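Local coordinates for protein thioredoxin (TrxA-1) (Sulfolobus solfataricus, PDB 3TCO) that probably reduces disulfide bonds in other proteins, cycling a pair of its own cysteines between thiol and disulfide as thioredoxins do, at residues E3-V8 and K45-Y50; N21-V26 and I81-Q86; C28-C33 and L74-T79. All coordinates share one frame; numbering follows the deposited sequence.

Contact 1. Residues E3-V8 and K45-Y50; sequences EDVTLV and KVAEKY. With EDO (1,2-ethanediol), chain D.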
loop_
_atom_site.group_PDB
_atom_site.type_symbol
_atom_site.label_atom_id
_atom_site.label_comp_id
_atom_site.label_asym_id
_atom_site.label_seq_id
_atom_site.Cartn_x
_atom_site.Cartn_y
_atom_site.Cartn_z
ATOM N N GLU A 3 -13.774 9.127 -5.896
ATOM C CA GLU A 3 -13.643 9.253 -4.412
ATOM C C GLU A 3 -12.382 8.533 -3.943
ATOM O O GLU A 3 -11.823 7.704 -4.663
ATOM C CB GLU A 3 -14.864 8.646 -3.714
ATOM C CG GLU A 3 -14.767 7.139 -3.525
ATOM C CD GLU A 3 -16.054 6.509 -3.023
ATOM O OE1 GLU A 3 -16.848 7.206 -2.359
ATOM O OE2 GLU A 3 -16.261 5.305 -3.284
ATOM N N ASP A 4 -11.946 8.846 -2.726
ATOM C CA ASP A 4 -10.739 8.244 -2.162
ATOM C C ASP A 4 -11.079 7.280 -1.034
ATOM O O ASP A 4 -11.531 7.691 0.036
ATOM C CB ASP A 4 -9.806 9.341 -1.632
ATOM C CG ASP A 4 -8.470 8.793 -1.172
ATOM O OD1 ASP A 4 -8.287 7.565 -1.246
ATOM O OD2 ASP A 4 -7.603 9.587 -0.744
ATOM N N VAL A 5 -10.862 5.994 -1.274
ATOM C CA VAL A 5 -11.151 4.982 -0.274
ATOM C C VAL A 5 -9.888 4.416 0.358
ATOM O O VAL A 5 -9.942 3.413 1.076
ATOM C CB VAL A 5 -11.984 3.838 -0.877
ATOM C CG1 VAL A 5 -13.303 4.397 -1.398
ATOM C CG2 VAL A 5 -11.202 3.156 -2.014
ATOM N N THR A 6 -8.752 5.056 0.094
ATOM C CA THR A 6 -7.492 4.618 0.679
ATOM C C THR A 6 -7.489 5.032 2.141
ATOM O O THR A 6 -8.209 5.946 2.542
ATOM C CB THR A 6 -6.273 5.228 -0.034
ATOM O OG1 THR A 6 -6.281 6.656 0.116
ATOM C CG2 THR A 6 -6.304 4.857 -1.508
ATOM N N LEU A 7 -6.661 4.356 2.929
ATOM C CA LEU A 7 -6.595 4.589 4.366
ATOM C C LEU A 7 -5.216 4.976 4.861
ATOM O O LEU A 7 -4.234 4.274 4.606
ATOM C CB LEU A 7 -7.034 3.310 5.101
ATOM C CG LEU A 7 -6.790 3.224 6.616
ATOM C CD1 LEU A 7 -7.756 4.127 7.342
ATOM C CD2 LEU A 7 -6.969 1.788 7.086
ATOM N N VAL A 8 -5.148 6.082 5.593
ATOM C CA VAL A 8 -3.885 6.520 6.168
ATOM C C VAL A 8 -3.468 5.556 7.295
ATOM O O VAL A 8 -4.250 5.239 8.193
ATOM C CB VAL A 8 -4.006 7.945 6.762
ATOM C CG1 VAL A 8 -2.718 8.311 7.494
ATOM C CG2 VAL A 8 -4.286 8.964 5.646
ATOM N N LYS A 45 -7.357 4.578 -7.959
ATOM C CA LYS A 45 -8.314 4.010 -8.903
ATOM C C LYS A 45 -8.556 2.521 -8.633
ATOM O O LYS A 45 -9.703 2.055 -8.624
ATOM C CB LYS A 45 -7.804 4.205 -10.336
ATOM C CG LYS A 45 -8.724 3.603 -11.388
ATOM C CD LYS A 45 -8.387 4.128 -12.772
ATOM C CE LYS A 45 -9.447 3.708 -13.790
ATOM N NZ LYS A 45 -9.347 4.499 -15.052
ATOM N N VAL A 46 -7.485 1.764 -8.415
ATOM C CA VAL A 46 -7.638 0.345 -8.137
ATOM C C VAL A 46 -8.298 0.138 -6.773
ATOM O O VAL A 46 -9.142 -0.751 -6.614
ATOM C CB VAL A 46 -6.280 -0.392 -8.212
ATOM C CG1 VAL A 46 -6.451 -1.880 -7.851
ATOM C CG2 VAL A 46 -5.729 -0.280 -9.648
ATOM N N ALA A 47 -7.943 0.970 -5.799
ATOM C CA ALA A 47 -8.539 0.854 -4.469
ATOM C C ALA A 47 -10.060 1.032 -4.566
ATOM O O ALA A 47 -10.823 0.371 -3.853
ATOM C CB ALA A 47 -7.948 1.897 -3.518
ATOM N N GLU A 48 -10.493 1.932 -5.444
ATOM C CA GLU A 48 -11.918 2.176 -5.636
ATOM C C GLU A 48 -12.562 0.939 -6.283
ATOM O O GLU A 48 -13.661 0.526 -5.904
ATOM C CB GLU A 48 -12.109 3.409 -6.526
ATOM C CG GLU A 48 -13.546 3.711 -6.925
ATOM C CD GLU A 48 -14.483 3.909 -5.745
ATOM O OE1 GLU A 48 -14.043 4.392 -4.681
ATOM O OE2 GLU A 48 -15.680 3.593 -5.893
ATOM N N LYS A 49 -11.882 0.343 -7.254
ATOM C CA LYS A 49 -12.421 -0.843 -7.913
ATOM C C LYS A 49 -12.673 -1.962 -6.913
ATOM O O LYS A 49 -13.625 -2.737 -7.071
ATOM C CB LYS A 49 -11.470 -1.360 -8.991
ATOM C CG LYS A 49 -11.310 -0.462 -10.210
ATOM C CD LYS A 49 -10.565 -1.206 -11.322
ATOM C CE LYS A 49 -10.402 -0.335 -12.560
ATOM N NZ LYS A 49 -9.789 -1.092 -13.701
ATOM N N TYR A 50 -11.818 -2.065 -5.895
ATOM C CA TYR A 50 -11.965 -3.107 -4.882
ATOM C C TYR A 50 -12.482 -2.561 -3.555
ATOM O O TYR A 50 -12.176 -3.090 -2.485
ATOM C CB TYR A 50 -10.633 -3.830 -4.655
ATOM C CG TYR A 50 -10.207 -4.658 -5.841
ATOM C CD1 TYR A 50 -9.379 -4.130 -6.830
ATOM C CD2 TYR A 50 -10.673 -5.967 -6.002
ATOM C CE1 TYR A 50 -9.023 -4.883 -7.953
ATOM C CE2 TYR A 50 -10.324 -6.723 -7.126
ATOM C CZ TYR A 50 -9.501 -6.169 -8.095
ATOM O OH TYR A 50 -9.161 -6.892 -9.219
HETATM C C1 EDO D . -11.206 0.686 3.810
HETATM O O1 EDO D . -12.456 0.011 3.652
HETATM C C2 EDO D . -11.440 2.199 3.780
HETATM O O2 EDO D . -12.069 2.564 2.549
#
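Val-5 lies over the last turn of the helix that ends at Lys-49, its CG2 methyl 3.4 Å from Ala-47 O and 3.8 Å from Ala-47 CB. With chi1 at -60°, CG1 of Val-5 stands beside the backbone N, anti to the carbonyl carbon, and turns to Glu-48, 3.4 Å from its OE1. Thr-6 brings its CG2 methyl to the same alanine CB, 3.9 Å away. A residue as small as Ala-47 suits this place, because the incoming chain can lie close against the helix.

Farther out two acids meet. Glu-3 and Glu-48 cross at about a right angle, their carboxylate planes 52° apart, and OE2 of Glu-3 stands 2.8 Å from OE1 of Glu-48. Oxygens this close suggest that one group holds a proton; Lys-51, in a salt bridge with Glu-3 OE2, would also ease the repulsion.

Asp-4 shapes the approach through an Asx turn: its OD1 accepts from Thr-6 N at 2.9 Å, from above the carboxylate plane, and from Thr-6 OG1 on the syn lone pair. Thr-6 OG1 also bonds to Arg-58 of strand 55-60. The contact thus lays the N-terminal segment over the end of helix 34-49 just before Leu-7 joins strand 55-60, while Val-46 packs against helix 97-107.

Contact 2. Residues N21-V26 and I81-Q86; sequences NKLVLV and IFVNGQ. With EDO (1,2-ethanediol), chain E.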
loop_
_atom_site.group_PDB
_atom_site.type_symbol
_atom_site.label_atom_id
_atom_site.label_comp_id
_atom_site.label_asym_id
_atom_site.label_seq_id
_atom_site.Cartn_x
_atom_site.Cartn_y
_atom_site.Cartn_z
ATOM N N ASN A 21 -7.608 -7.896 8.527
ATOM C CA ASN A 21 -8.155 -7.796 7.176
ATOM C C ASN A 21 -7.383 -8.812 6.337
ATOM O O ASN A 21 -6.157 -8.893 6.440
ATOM C CB ASN A 21 -7.965 -6.383 6.618
ATOM C CG ASN A 21 -8.895 -5.372 7.260
ATOM O OD1 ASN A 21 -10.095 -5.384 7.007
ATOM N ND2 ASN A 21 -8.345 -4.503 8.110
ATOM N N LYS A 22 -8.085 -9.599 5.521
ATOM C CA LYS A 22 -7.405 -10.604 4.709
ATOM C C LYS A 22 -6.323 -10.044 3.791
ATOM O O LYS A 22 -5.205 -10.547 3.773
ATOM C CB LYS A 22 -8.406 -11.406 3.869
ATOM C CG LYS A 22 -7.708 -12.345 2.890
ATOM C CD LYS A 22 -8.690 -13.180 2.070
ATOM C CE LYS A 22 -7.925 -14.061 1.091
ATOM N NZ LYS A 22 -8.791 -15.068 0.423
ATOM N N LEU A 23 -6.664 -9.020 3.010
ATOM C CA LEU A 23 -5.705 -8.421 2.097
ATOM C C LEU A 23 -5.537 -6.942 2.377
ATOM O O LEU A 23 -6.507 -6.167 2.351
ATOM C CB LEU A 23 -6.140 -8.617 0.633
ATOM C CG LEU A 23 -5.356 -7.798 -0.410
ATOM C CD1 LEU A 23 -3.890 -8.264 -0.451
ATOM C CD2 LEU A 23 -5.978 -7.965 -1.799
ATOM N N VAL A 24 -4.294 -6.547 2.628
ATOM C CA VAL A 24 -3.990 -5.153 2.907
ATOM C C VAL A 24 -2.763 -4.730 2.112
ATOM O O VAL A 24 -1.718 -5.386 2.170
ATOM C CB VAL A 24 -3.691 -4.915 4.406
ATOM C CG1 VAL A 24 -3.403 -3.427 4.646
ATOM C CG2 VAL A 24 -4.887 -5.351 5.274
ATOM N N LEU A 25 -2.908 -3.652 1.348
ATOM C CA LEU A 25 -1.803 -3.112 0.560
ATOM C C LEU A 25 -1.362 -1.831 1.237
ATOM O O LEU A 25 -2.166 -1.147 1.871
ATOM C CB LEU A 25 -2.233 -2.817 -0.886
ATOM C CG LEU A 25 -2.604 -4.036 -1.737
ATOM C CD1 LEU A 25 -4.087 -4.365 -1.550
ATOM C CD2 LEU A 25 -2.323 -3.731 -3.203
ATOM N N VAL A 26 -0.085 -1.502 1.103
ATOM C CA VAL A 26 0.433 -0.298 1.734
ATOM C C VAL A 26 1.315 0.474 0.767
ATOM O O VAL A 26 2.423 0.042 0.459
ATOM C CB VAL A 26 1.276 -0.632 3.002
ATOM C CG1 VAL A 26 1.675 0.667 3.713
ATOM C CG2 VAL A 26 0.490 -1.536 3.944
ATOM N N ILE A 81 2.525 -5.787 0.345
ATOM C CA ILE A 81 1.290 -6.550 0.236
ATOM C C ILE A 81 1.217 -7.583 1.361
ATOM O O ILE A 81 2.105 -8.430 1.516
ATOM C CB ILE A 81 1.166 -7.247 -1.131
ATOM C CG1 ILE A 81 1.231 -6.177 -2.240
ATOM C CG2 ILE A 81 -0.165 -8.035 -1.190
ATOM C CD1 ILE A 81 1.117 -6.704 -3.622
ATOM N N PHE A 82 0.153 -7.489 2.149
ATOM C CA PHE A 82 -0.052 -8.392 3.280
ATOM C C PHE A 82 -1.287 -9.246 3.071
ATOM O O PHE A 82 -2.335 -8.729 2.693
ATOM C CB PHE A 82 -0.252 -7.606 4.577
ATOM C CG PHE A 82 0.957 -6.823 5.015
ATOM C CD1 PHE A 82 1.184 -5.530 4.536
ATOM C CD2 PHE A 82 1.866 -7.379 5.908
ATOM C CE1 PHE A 82 2.312 -4.796 4.951
ATOM C CE2 PHE A 82 3.002 -6.652 6.325
ATOM C CZ PHE A 82 3.215 -5.365 5.843
ATOM N N VAL A 83 -1.164 -10.542 3.341
ATOM C CA VAL A 83 -2.288 -11.462 3.219
ATOM C C VAL A 83 -2.315 -12.295 4.497
ATOM O O VAL A 83 -1.313 -12.895 4.879
ATOM C CB VAL A 83 -2.148 -12.376 1.969
ATOM C CG1 VAL A 83 -3.278 -13.428 1.944
ATOM C CG2 VAL A 83 -2.208 -11.527 0.701
ATOM N N ASN A 84 -3.467 -12.321 5.153
ATOM C CA ASN A 84 -3.619 -13.050 6.408
ATOM C C ASN A 84 -2.582 -12.605 7.434
ATOM O O ASN A 84 -1.995 -13.422 8.146
ATOM C CB ASN A 84 -3.539 -14.566 6.187
ATOM C CG ASN A 84 -4.686 -15.083 5.342
ATOM O OD1 ASN A 84 -5.831 -14.666 5.527
ATOM N ND2 ASN A 84 -4.392 -15.992 4.413
ATOM N N GLY A 85 -2.365 -11.293 7.483
ATOM C CA GLY A 85 -1.446 -10.697 8.442
ATOM C C GLY A 85 0.042 -10.846 8.198
ATOM O O GLY A 85 0.837 -10.453 9.051
ATOM N N GLN A 86 0.440 -11.369 7.043
ATOM C CA GLN A 86 1.862 -11.560 6.769
ATOM C C GLN A 86 2.224 -11.005 5.398
ATOM O O GLN A 86 1.420 -11.054 4.467
ATOM C CB GLN A 86 2.212 -13.058 6.860
ATOM C CG GLN A 86 1.731 -13.700 8.184
ATOM C CD GLN A 86 2.097 -15.170 8.327
ATOM O OE1 GLN A 86 3.121 -15.510 8.925
ATOM N NE2 GLN A 86 1.259 -16.051 7.777
HETATM C C1 EDO E . 0.295 -15.884 4.192
HETATM O O1 EDO E . -0.324 -15.188 5.276
HETATM C C2 EDO E . -0.745 -16.153 3.105
HETATM O O2 EDO E . -1.810 -16.932 3.659
HETATM O O HOH W 1 -3.193 -9.064 5.963
#
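A main-chain carbonyl, Val-24 O, lies at the edge of the Phe-82 ring and in its plane, 3.7 Å from CD1, while accepting from Phe-82 N at 2.8 Å. The setting is the antiparallel pairing of strands 23-29 and 78-83 in the central sheet of the thioredoxin fold. Val-24 N returns a bond of 2.9 Å to Phe-82 O, completing a hydrogen-bonded pair.

Apolar side chains suit both faces, each being covered by a helix. On one, Phe-82 CE1 meets Val-26 CG2 obliquely, helix 14-20 covers the valines, and Tyr-71 packs edge-to-face with the ring. An alanine in place of Phe-82 would probably open a gap beside Val-26 and leave Tyr-71 without its aromatic partner. On the other, Leu-23 and Ile-81 lie side by side, Leu-23 CD1 touching both Ile-81 CG2 and Val-83 CG2 beneath helix 97-107.

Beyond Val-83 the chain reverses through a type I' turn whose central positions need positive phi, which asparagine and glycine, here Asn-84 and Gly-85, tolerate well. A water accepts from Gly-85 N and lies 3.0 Å from Asn-21 O, and Asn-84 N bonds to Lys-22 O at 2.8 Å, in the carbonyl plane on a lone pair.

Contact 3. Residues C28-C33 and L74-T79; sequences CWAEWC and LNIPTT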
loop_
_atom_site.group_PDB
_atom_site.type_symbol
_atom_site.label_atom_id
_atom_site.label_comp_id
_atom_site.label_asym_id
_atom_site.label_seq_id
_atom_site.Cartn_x
_atom_site.Cartn_y
_atom_site.Cartn_z
ATOM N N CYS A 28 3.746 3.076 0.210
ATOM C CA CYS A 28 4.715 3.862 0.971
ATOM C C CYS A 28 5.113 5.019 0.049
ATOM O O CYS A 28 5.665 4.807 -1.038
ATOM C CB CYS A 28 5.902 2.975 1.332
ATOM S SG CYS A 28 5.413 1.525 2.359
ATOM N N TRP A 29 4.822 6.244 0.480
ATOM C CA TRP A 29 5.068 7.420 -0.352
ATOM C C TRP A 29 5.566 8.641 0.418
ATOM O O TRP A 29 5.744 8.603 1.628
ATOM C CB TRP A 29 3.761 7.820 -1.024
ATOM C CG TRP A 29 2.764 8.314 0.003
ATOM C CD1 TRP A 29 2.145 7.569 0.967
ATOM C CD2 TRP A 29 2.352 9.671 0.223
ATOM N NE1 TRP A 29 1.381 8.376 1.777
ATOM C CE2 TRP A 29 1.488 9.671 1.344
ATOM C CE3 TRP A 29 2.633 10.886 -0.415
ATOM C CZ2 TRP A 29 0.900 10.840 1.843
ATOM C CZ3 TRP A 29 2.048 12.054 0.080
ATOM C CH2 TRP A 29 1.189 12.019 1.201
ATOM N N ALA A 30 5.742 9.730 -0.326
ATOM C CA ALA A 30 6.170 11.026 0.202
ATOM C C ALA A 30 5.811 12.061 -0.862
ATOM O O ALA A 30 5.886 11.775 -2.058
ATOM C CB ALA A 30 7.672 11.034 0.475
ATOM N N GLU A 31 5.416 13.258 -0.437
ATOM C CA GLU A 31 5.019 14.301 -1.384
ATOM C C GLU A 31 6.122 14.789 -2.340
ATOM O O GLU A 31 5.833 15.241 -3.450
ATOM C CB GLU A 31 4.445 15.503 -0.625
ATOM C CG GLU A 31 3.404 16.270 -1.426
ATOM C CD GLU A 31 2.999 17.578 -0.777
ATOM O OE1 GLU A 31 2.906 17.626 0.471
ATOM O OE2 GLU A 31 2.761 18.560 -1.516
ATOM N N TRP A 32 7.377 14.687 -1.919
ATOM C CA TRP A 32 8.497 15.154 -2.738
ATOM C C TRP A 32 8.945 14.159 -3.802
ATOM O O TRP A 32 9.864 14.438 -4.580
ATOM C CB TRP A 32 9.697 15.462 -1.842
ATOM C CG TRP A 32 9.966 14.382 -0.823
ATOM C CD1 TRP A 32 9.663 14.421 0.507
ATOM C CD2 TRP A 32 10.660 13.143 -1.039
ATOM N NE1 TRP A 32 10.136 13.297 1.136
ATOM C CE2 TRP A 32 10.752 12.493 0.215
ATOM C CE3 TRP A 32 11.218 12.523 -2.166
ATOM C CZ2 TRP A 32 11.383 11.250 0.376
ATOM C CZ3 TRP A 32 11.847 11.287 -2.009
ATOM C CH2 TRP A 32 11.924 10.664 -0.742
ATOM N N CYS A 33 8.301 13.000 -3.822
ATOM C CA CYS A 33 8.656 11.930 -4.735
ATOM C C CYS A 33 7.836 11.965 -6.025
ATOM O O CYS A 33 6.624 11.745 -6.016
ATOM C CB CYS A 33 8.517 10.604 -3.975
ATOM S SG CYS A 33 8.331 9.060 -4.921
ATOM N N LEU A 74 13.628 1.195 1.180
ATOM C CA LEU A 74 14.738 2.086 0.837
ATOM C C LEU A 74 14.432 3.000 -0.343
ATOM O O LEU A 74 15.029 4.073 -0.483
ATOM C CB LEU A 74 15.989 1.265 0.529
ATOM C CG LEU A 74 16.507 0.398 1.681
ATOM C CD1 LEU A 74 17.755 -0.354 1.232
ATOM C CD2 LEU A 74 16.820 1.277 2.893
ATOM N N ASN A 75 13.507 2.566 -1.193
ATOM C CA ASN A 75 13.111 3.344 -2.362
ATOM C C ASN A 75 11.592 3.485 -2.389
ATOM O O ASN A 75 10.868 2.605 -1.929
ATOM C CB ASN A 75 13.565 2.646 -3.647
ATOM C CG ASN A 75 15.070 2.683 -3.839
ATOM O OD1 ASN A 75 15.618 3.656 -4.361
ATOM N ND2 ASN A 75 15.745 1.629 -3.405
ATOM N N ILE A 76 11.107 4.601 -2.909
ATOM C CA ILE A 76 9.671 4.791 -3.016
ATOM C C ILE A 76 9.370 5.266 -4.432
ATOM O O ILE A 76 10.213 5.886 -5.083
ATOM C CB ILE A 76 9.113 5.815 -1.976
ATOM C CG1 ILE A 76 9.866 7.148 -2.065
ATOM C CG2 ILE A 76 9.205 5.228 -0.556
ATOM C CD1 ILE A 76 9.219 8.251 -1.257
ATOM N N PRO A 77 8.152 4.995 -4.917
ATOM C CA PRO A 77 7.168 4.278 -4.099
ATOM C C PRO A 77 7.438 2.792 -3.942
ATOM O O PRO A 77 8.152 2.190 -4.742
ATOM C CB PRO A 77 5.857 4.544 -4.824
ATOM C CG PRO A 77 6.274 4.679 -6.269
ATOM C CD PRO A 77 7.562 5.474 -6.182
ATOM N N THR A 78 6.892 2.221 -2.873
ATOM C CA THR A 78 6.978 0.791 -2.606
ATOM C C THR A 78 5.593 0.392 -2.127
ATOM O O THR A 78 4.995 1.081 -1.302
ATOM C CB THR A 78 7.972 0.435 -1.485
ATOM O OG1 THR A 78 9.314 0.582 -1.967
ATOM C CG2 THR A 78 7.748 -1.006 -1.036
ATOM N N THR A 79 5.081 -0.717 -2.646
ATOM C CA THR A 79 3.768 -1.180 -2.238
ATOM C C THR A 79 3.911 -2.529 -1.546
ATOM O O THR A 79 4.192 -3.546 -2.192
ATOM C CB THR A 79 2.831 -1.330 -3.459
ATOM O OG1 THR A 79 2.745 -0.079 -4.157
ATOM C CG2 THR A 79 1.449 -1.714 -3.010
#
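Ile-76 packs its CD1 methyl among three residues of 28-33, 3.6 Å from Ala-30 CB, 3.7 Å from Trp-32 CH2 and 3.7 Å from Cys-33 CB. Its chi1 of 54° sets CG1 between the backbone N and the carbonyl carbon, from where CG1 faces Cys-33 SG. Isoleucine suits the place because its two branches serve different neighbours: CG1 and CD1 go to Cys-33, Ala-30 and Trp-32, and CG2 to Cys-28 O. Trp-32 crosses it at about a right angle, and one face of the indole carries Ala-30 CB, 3.3 Å above the plane and offset toward the rim.

Pro-77 follows a cis peptide bond, the cis-proline characteristic of thioredoxins, and its CD lies 3.9 Å from Cys-33 SG. That sulfur is joined to Cys-36, so both Ile-76 and the proline ring pack against a sulfur of the redox-active disulfide.

Behind this first shell the backbone fixes the spacing. Cys-28 N donates to Thr-78 O at 2.8 Å, nearly straight, while the return bond from Thr-78 N to Cys-28 O is weak. Thr-78 OG1 reaches back to Asn-75 O at 2.6 Å, a bond that spans the cis peptide. Ala-30 to Cys-33 form a type I turn that brings Cys-33 to the N-cap of helix 34-49, and Asp-62 holds Trp-32 NE1. The contact sits where strand 23-29 runs out into helix 34-49 and strand 78-83 begins, with strand 55-60 beside Trp-29 and strand 86-92 beside Thr-78.

Overall arrangement
Contacts 2 and 3 are buried and share strands 23-29 and 78-83, lying on opposite sides of the chain's centre, about 19 Å apart between centres; they meet where Thr-79 packs against Leu-25 and Val-26. Contact 2 is regular sheet, its strands zipped by backbone bonds and covered by helices on both faces. At contact 3 the same strands give way to loops, and side-chain packing around a cis-proline and a disulfide takes over. Contact 1 is a surface contact at the far end of helix 34-49, whose start lies at contact 3; there charged side chains and small methyl contacts replace the sheet's regular pairing.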